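Local coordinates for histone deacetylase complex subunit SAP18 (Mus musculus, PDB 4A6Q), which is a ubiquitin-like component of the SIN3 corepressor complex, enhancing its histone deacetylase-mediated repression, and an auxiliary component of the splicing-dependent exon junction complex, at residues Leu28-Phe33 / Asp131-Ala136; Phe89-Met94 / Lys104-Thr109. All coordinates share one frame; numbering follows the deposited sequence.

Contact 1 (Leu28-Phe33 / Asp131-Ala136)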
loop_
_atom_site.group_PDB
_atom_site.type_symbol
_atom_site.label_atom_id
_atom_site.label_comp_id
_atom_site.label_asym_id
_atom_site.label_seq_id
_atom_site.Cartn_x
_atom_site.Cartn_y
_atom_site.Cartn_z
ATOM N N LEU A 28 -4.606 11.645 -6.309
ATOM C CA LEU A 28 -4.985 10.409 -6.937
ATOM C C LEU A 28 -6.126 9.772 -6.148
ATOM O O LEU A 28 -6.298 10.041 -4.952
ATOM C CB LEU A 28 -3.786 9.451 -6.989
ATOM C CG LEU A 28 -3.138 8.992 -5.684
ATOM C CD1 LEU A 28 -3.682 7.607 -5.307
ATOM C CD2 LEU A 28 -1.630 8.934 -5.800
ATOM N N LEU A 29 -6.915 8.962 -6.816
ATOM C CA LEU A 29 -7.979 8.223 -6.148
ATOM C C LEU A 29 -7.425 6.843 -5.829
ATOM O O LEU A 29 -7.114 6.060 -6.729
ATOM C CB LEU A 29 -9.267 8.165 -7.012
ATOM C CG LEU A 29 -10.533 7.668 -6.277
ATOM C CD1 LEU A 29 -11.823 8.122 -6.981
ATOM C CD2 LEU A 29 -10.529 6.164 -6.155
ATOM N N LEU A 30 -7.306 6.554 -4.533
ATOM C CA LEU A 30 -6.753 5.283 -4.048
ATOM C C LEU A 30 -7.902 4.363 -3.620
ATOM O O LEU A 30 -8.735 4.760 -2.841
ATOM C CB LEU A 30 -5.878 5.586 -2.842
ATOM C CG LEU A 30 -5.237 4.394 -2.108
ATOM C CD1 LEU A 30 -4.253 3.709 -3.047
ATOM C CD2 LEU A 30 -4.586 4.831 -0.816
ATOM N N ARG A 31 -7.923 3.142 -4.147
ATOM C CA ARG A 31 -8.955 2.151 -3.794
ATOM C C ARG A 31 -8.346 1.170 -2.794
ATOM O O ARG A 31 -7.342 0.505 -3.094
ATOM C CB ARG A 31 -9.422 1.421 -5.056
ATOM C CG ARG A 31 -10.035 2.399 -6.115
ATOM C CD ARG A 31 -10.438 1.670 -7.394
ATOM N NE ARG A 31 -11.575 0.787 -7.166
ATOM C CZ ARG A 31 -12.114 -0.003 -8.087
ATOM N NH1 ARG A 31 -11.616 -0.043 -9.325
ATOM N NH2 ARG A 31 -13.141 -0.780 -7.762
ATOM N N VAL A 32 -8.921 1.136 -1.596
ATOM C CA VAL A 32 -8.378 0.341 -0.489
ATOM C C VAL A 32 -9.364 -0.755 -0.141
ATOM O O VAL A 32 -10.549 -0.495 0.050
ATOM C CB VAL A 32 -8.206 1.241 0.742
ATOM C CG1 VAL A 32 -7.647 0.444 1.917
ATOM C CG2 VAL A 32 -7.267 2.400 0.407
ATOM N N PHE A 33 -8.878 -1.989 -0.110
ATOM C CA PHE A 33 -9.688 -3.114 0.272
ATOM C C PHE A 33 -9.157 -3.583 1.601
ATOM O O PHE A 33 -7.967 -3.428 1.866
ATOM C CB PHE A 33 -9.576 -4.200 -0.802
ATOM C CG PHE A 33 -10.075 -3.729 -2.154
ATOM C CD1 PHE A 33 -9.226 -3.091 -3.040
ATOM C CD2 PHE A 33 -11.412 -3.887 -2.507
ATOM C CE1 PHE A 33 -9.683 -2.634 -4.258
ATOM C CE2 PHE A 33 -11.877 -3.448 -3.735
ATOM C CZ PHE A 33 -11.014 -2.788 -4.601
ATOM N N ASP A 131 -3.130 0.566 -9.417
ATOM C CA ASP A 131 -2.955 -0.507 -8.427
ATOM C C ASP A 131 -3.991 -0.354 -7.330
ATOM O O ASP A 131 -4.486 0.748 -7.083
ATOM C CB ASP A 131 -1.591 -0.427 -7.741
ATOM C CG ASP A 131 -0.409 -0.618 -8.670
ATOM O OD1 ASP A 131 -0.567 -1.111 -9.830
ATOM O OD2 ASP A 131 0.730 -0.299 -8.230
ATOM N N TYR A 132 -4.237 -1.436 -6.591
ATOM C CA TYR A 132 -5.092 -1.386 -5.389
ATOM C C TYR A 132 -4.256 -1.554 -4.136
ATOM O O TYR A 132 -3.139 -2.113 -4.185
ATOM C CB TYR A 132 -6.158 -2.487 -5.420
ATOM C CG TYR A 132 -6.893 -2.589 -6.741
ATOM C CD1 TYR A 132 -7.577 -1.507 -7.241
ATOM C CD2 TYR A 132 -6.922 -3.775 -7.447
ATOM C CE1 TYR A 132 -8.265 -1.581 -8.456
ATOM C CE2 TYR A 132 -7.598 -3.858 -8.645
ATOM C CZ TYR A 132 -8.277 -2.763 -9.133
ATOM O OH TYR A 132 -8.968 -2.828 -10.343
ATOM N N LEU A 133 -4.762 -1.043 -3.014
ATOM C CA LEU A 133 -4.110 -1.303 -1.722
ATOM C C LEU A 133 -4.953 -2.262 -0.909
ATOM O O LEU A 133 -6.167 -2.106 -0.827
ATOM C CB LEU A 133 -3.976 0.016 -0.968
ATOM C CG LEU A 133 -2.996 0.049 0.192
ATOM C CD1 LEU A 133 -1.536 -0.119 -0.300
ATOM C CD2 LEU A 133 -3.167 1.415 0.881
ATOM N N ASP A 134 -4.326 -3.293 -0.331
ATOM C CA ASP A 134 -5.084 -4.275 0.456
ATOM C C ASP A 134 -4.553 -4.225 1.874
ATOM O O ASP A 134 -3.343 -4.295 2.084
ATOM C CB ASP A 134 -4.868 -5.686 -0.118
ATOM C CG ASP A 134 -5.935 -6.657 0.313
ATOM O OD1 ASP A 134 -7.102 -6.456 -0.035
ATOM O OD2 ASP A 134 -5.622 -7.675 0.965
ATOM N N ILE A 135 -5.430 -4.099 2.853
ATOM C CA ILE A 135 -4.979 -4.023 4.245
ATOM C C ILE A 135 -5.638 -5.124 5.052
ATOM O O ILE A 135 -6.854 -5.166 5.172
ATOM C CB ILE A 135 -5.321 -2.660 4.882
ATOM C CG1 ILE A 135 -4.867 -1.517 3.980
ATOM C CG2 ILE A 135 -4.718 -2.577 6.297
ATOM C CD1 ILE A 135 -5.290 -0.152 4.533
ATOM N N ALA A 136 -4.832 -6.027 5.598
ATOM C CA ALA A 136 -5.345 -7.076 6.452
ATOM C C ALA A 136 -5.245 -6.567 7.893
ATOM O O ALA A 136 -4.143 -6.269 8.372
ATOM C CB ALA A 136 -4.521 -8.353 6.277
HETATM O O HOH W 1 -6.136 2.576 -6.271
#

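Contact 2 (Phe89-Met94 / Lys104-Thr109)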
loop_
_atom_site.group_PDB
_atom_site.type_symbol
_atom_site.label_atom_id
_atom_site.label_comp_id
_atom_site.label_asym_id
_atom_site.label_seq_id
_atom_site.Cartn_x
_atom_site.Cartn_y
_atom_site.Cartn_z
ATOM N N PHE A 89 -0.113 -4.101 5.180
ATOM C CA PHE A 89 -0.393 -3.519 3.848
ATOM C C PHE A 89 0.249 -4.318 2.715
ATOM O O PHE A 89 1.426 -4.730 2.817
ATOM C CB PHE A 89 0.208 -2.112 3.752
ATOM C CG PHE A 89 -0.524 -1.045 4.512
ATOM C CD1 PHE A 89 -0.420 -0.951 5.894
ATOM C CD2 PHE A 89 -1.286 -0.093 3.821
ATOM C CE1 PHE A 89 -1.068 0.085 6.595
ATOM C CE2 PHE A 89 -1.929 0.944 4.531
ATOM C CZ PHE A 89 -1.820 1.011 5.898
ATOM N N ALA A 90 -0.477 -4.432 1.605
ATOM C CA ALA A 90 0.046 -5.042 0.396
ATOM C C ALA A 90 -0.451 -4.256 -0.807
ATOM O O ALA A 90 -1.543 -3.703 -0.752
ATOM C CB ALA A 90 -0.414 -6.483 0.278
ATOM N N ILE A 91 0.329 -4.236 -1.883
ATOM C CA ILE A 91 -0.121 -3.628 -3.146
ATOM C C ILE A 91 -0.555 -4.742 -4.077
ATOM O O ILE A 91 0.129 -5.767 -4.211
ATOM C CB ILE A 91 1.018 -2.825 -3.777
ATOM C CG1 ILE A 91 1.312 -1.584 -2.947
ATOM C CG2 ILE A 91 0.579 -2.363 -5.173
ATOM C CD1 ILE A 91 2.654 -0.862 -3.324
ATOM N N VAL A 92 -1.760 -4.594 -4.619
ATOM C CA VAL A 92 -2.316 -5.530 -5.591
ATOM C C VAL A 92 -2.211 -4.873 -6.960
ATOM O O VAL A 92 -2.732 -3.775 -7.158
ATOM C CB VAL A 92 -3.798 -5.833 -5.246
ATOM C CG1 VAL A 92 -4.421 -6.777 -6.305
ATOM C CG2 VAL A 92 -3.901 -6.439 -3.811
ATOM N N PHE A 93 -1.533 -5.520 -7.901
ATOM C CA PHE A 93 -1.159 -4.888 -9.152
ATOM C C PHE A 93 -1.321 -5.840 -10.304
ATOM O O PHE A 93 -1.275 -7.050 -10.155
ATOM C CB PHE A 93 0.277 -4.323 -9.112
ATOM C CG PHE A 93 1.370 -5.339 -8.827
ATOM C CD1 PHE A 93 1.570 -5.811 -7.541
ATOM C CD2 PHE A 93 2.264 -5.727 -9.831
ATOM C CE1 PHE A 93 2.595 -6.713 -7.234
ATOM C CE2 PHE A 93 3.298 -6.633 -9.542
ATOM C CZ PHE A 93 3.459 -7.120 -8.233
HETATM N N MSE A 94 -1.538 -5.290 -11.478
HETATM C CA MSE A 94 -1.796 -6.126 -12.646
HETATM C C MSE A 94 -0.665 -7.086 -12.976
HETATM O O MSE A 94 0.517 -6.718 -12.995
HETATM C CB MSE A 94 -2.133 -5.255 -13.858
HETATM C CG MSE A 94 -3.549 -4.742 -13.814
HETATM SE SE MSE A 94 -4.070 -3.774 -15.429
HETATM C CE MSE A 94 -2.446 -2.725 -15.690
ATOM N N LYS A 104 1.996 -7.933 -3.485
ATOM C CA LYS A 104 3.279 -7.762 -2.823
ATOM C C LYS A 104 3.039 -7.115 -1.471
ATOM O O LYS A 104 2.529 -5.973 -1.386
ATOM C CB LYS A 104 4.165 -6.852 -3.678
ATOM C CG LYS A 104 5.346 -6.244 -2.952
ATOM C CD LYS A 104 6.358 -7.262 -2.614
ATOM C CE LYS A 104 7.684 -6.581 -2.225
ATOM N NZ LYS A 104 8.628 -7.515 -1.568
ATOM N N GLU A 105 3.380 -7.819 -0.399
ATOM C CA GLU A 105 3.302 -7.241 0.937
ATOM C C GLU A 105 4.364 -6.172 1.079
ATOM O O GLU A 105 5.516 -6.383 0.695
ATOM C CB GLU A 105 3.525 -8.328 1.995
ATOM C CG GLU A 105 3.358 -7.825 3.434
ATOM C CD GLU A 105 4.653 -7.297 4.052
ATOM O OE1 GLU A 105 5.739 -7.495 3.472
ATOM O OE2 GLU A 105 4.595 -6.685 5.143
ATOM N N ILE A 106 3.996 -5.013 1.646
ATOM C CA ILE A 106 4.964 -3.919 1.748
ATOM C C ILE A 106 5.379 -3.521 3.180
ATOM O O ILE A 106 6.521 -3.130 3.402
ATOM C CB ILE A 106 4.527 -2.609 0.982
ATOM C CG1 ILE A 106 3.159 -2.110 1.440
ATOM C CG2 ILE A 106 4.483 -2.883 -0.526
ATOM C CD1 ILE A 106 2.789 -0.697 0.876
ATOM N N GLY A 107 4.492 -3.646 4.138
ATOM C CA GLY A 107 4.817 -3.144 5.479
ATOM C C GLY A 107 3.628 -3.166 6.389
ATOM O O GLY A 107 2.512 -3.504 5.988
ATOM N N SER A 108 3.840 -2.811 7.672
ATOM C CA SER A 108 2.737 -2.847 8.626
ATOM C C SER A 108 2.867 -1.749 9.654
ATOM O O SER A 108 3.950 -1.186 9.858
ATOM C CB SER A 108 2.638 -4.191 9.354
ATOM O OG SER A 108 3.809 -4.438 10.091
ATOM N N THR A 109 1.745 -1.450 10.270
ATOM C CA THR A 109 1.697 -0.478 11.357
ATOM C C THR A 109 0.823 -1.051 12.478
ATOM O O THR A 109 0.138 -2.059 12.314
ATOM C CB THR A 109 1.058 0.837 10.929
ATOM O OG1 THR A 109 -0.287 0.604 10.521
ATOM C CG2 THR A 109 1.815 1.533 9.807
#

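Contact 1 (Leu28-Phe33 / Asp131-Ala136)
Phe33 turns the edge of its ring toward the face of Tyr132 in a T-shaped pair, ring centres 5.5 Å apart and planes at 82°. CE1 of Phe33 makes the touch, 3.7 Å from Tyr132 CG. Tyr132 CB and Leu133 O lie at the edge of the Phe33 ring, near its plane. The Arg31 side chain runs beside Tyr132 and points the same way, its NH1 3.8 Å from Tyr132 CE1; with planes 80° apart, this is no stack. NE of Arg31 forms a salt bridge with Glu55, while Phe46 meets both aromatic rings. On the face of Phe33 and Asp134, Asp134 CG is anti to the backbone N (chi1 -161°) and OD1 ends 3.4 Å from Phe33 CB, the carboxylate held by His40 and His41. The backbones are neighbouring parallel strands of a ubiquitin-like sheet. A water bridges the main chains from Arg31 N to Asp131 O, before the first direct bond, Leu133 N to Arg31 O (3.0 Å). Phe33 N to Leu133 O (2.8 Å) and Ile135 N to Phe33 O continue the ladder. On the face of Val32 and Leu133, Val32 CG1 packs 3.6 Å from Ile135 CD1, and Leu30 CD2 meets Leu133 CD2.

Contact 2 (Phe89-Met94 / Lys104-Thr109)
Phe89 faces both Ile106 and Gly107 in a classic beta bulge of the antiparallel hairpin 86-94/101-110: Phe89 N bonds to Gly107 O (2.8 Å) and Phe89 O receives Ile106 N (2.8 Å, 174° at the hydrogen). Beyond the bulge, Ile91 and Lys104 exchange two backbone bonds, while Ala90 and Glu105, a non-hydrogen-bonded pair, bring their CA atoms to 4.0 Å. Ile106 carries the apolar packing with two branches. Its CG1, set between the backbone N and the carbonyl carbon (chi1 56°), lies 3.7 Å from Phe89 CB, while CG2 meets Ile91 CD1 at 3.9 Å, the two isoleucine side chains crossing at about a right angle. An alanine here would probably open a gap beside Phe89 CB and leave the Ile91 CD1 methyl without this neighbour. The Phe89 ring has Gly107 O and Thr109 OG1 at its edge, near the ring plane, and packs on Leu66 and Thr70 of helix 66-76. Phe93 CE1 comes 3.9 Å from Lys104 CB. All four hydrogen bonds across the pair are main-chain, and the side chains add mainly apolar contacts; by bonding to two successive residues, Phe89 keeps the ladder unbroken through the register shift.

How the contacts relate
Contacts 1 and 2 belong to one mixed sheet, their centres about 9 Å apart, and are joined where strand 132-138 runs antiparallel to strand 86-94. Two probable hydrogen bonds make the seam: Tyr132 N to Val92 O and Asp134 N to Ala90 O, both 2.8 Å. Side chains also pack across it, with Ile135 CD1 3.5 Å from Phe89 CE2, and Asp131 OD1 3.4 Å from Phe93 CB. Leu30, Leu133 and Phe89 all touch helix 66-76, so both contacts supply the helix-packed side of the ubiquitin-like fold. A bound methylpentanediol, probably from the crystallisation liquor, lies about 4 Å from the side chain of Ile91 in contact 2.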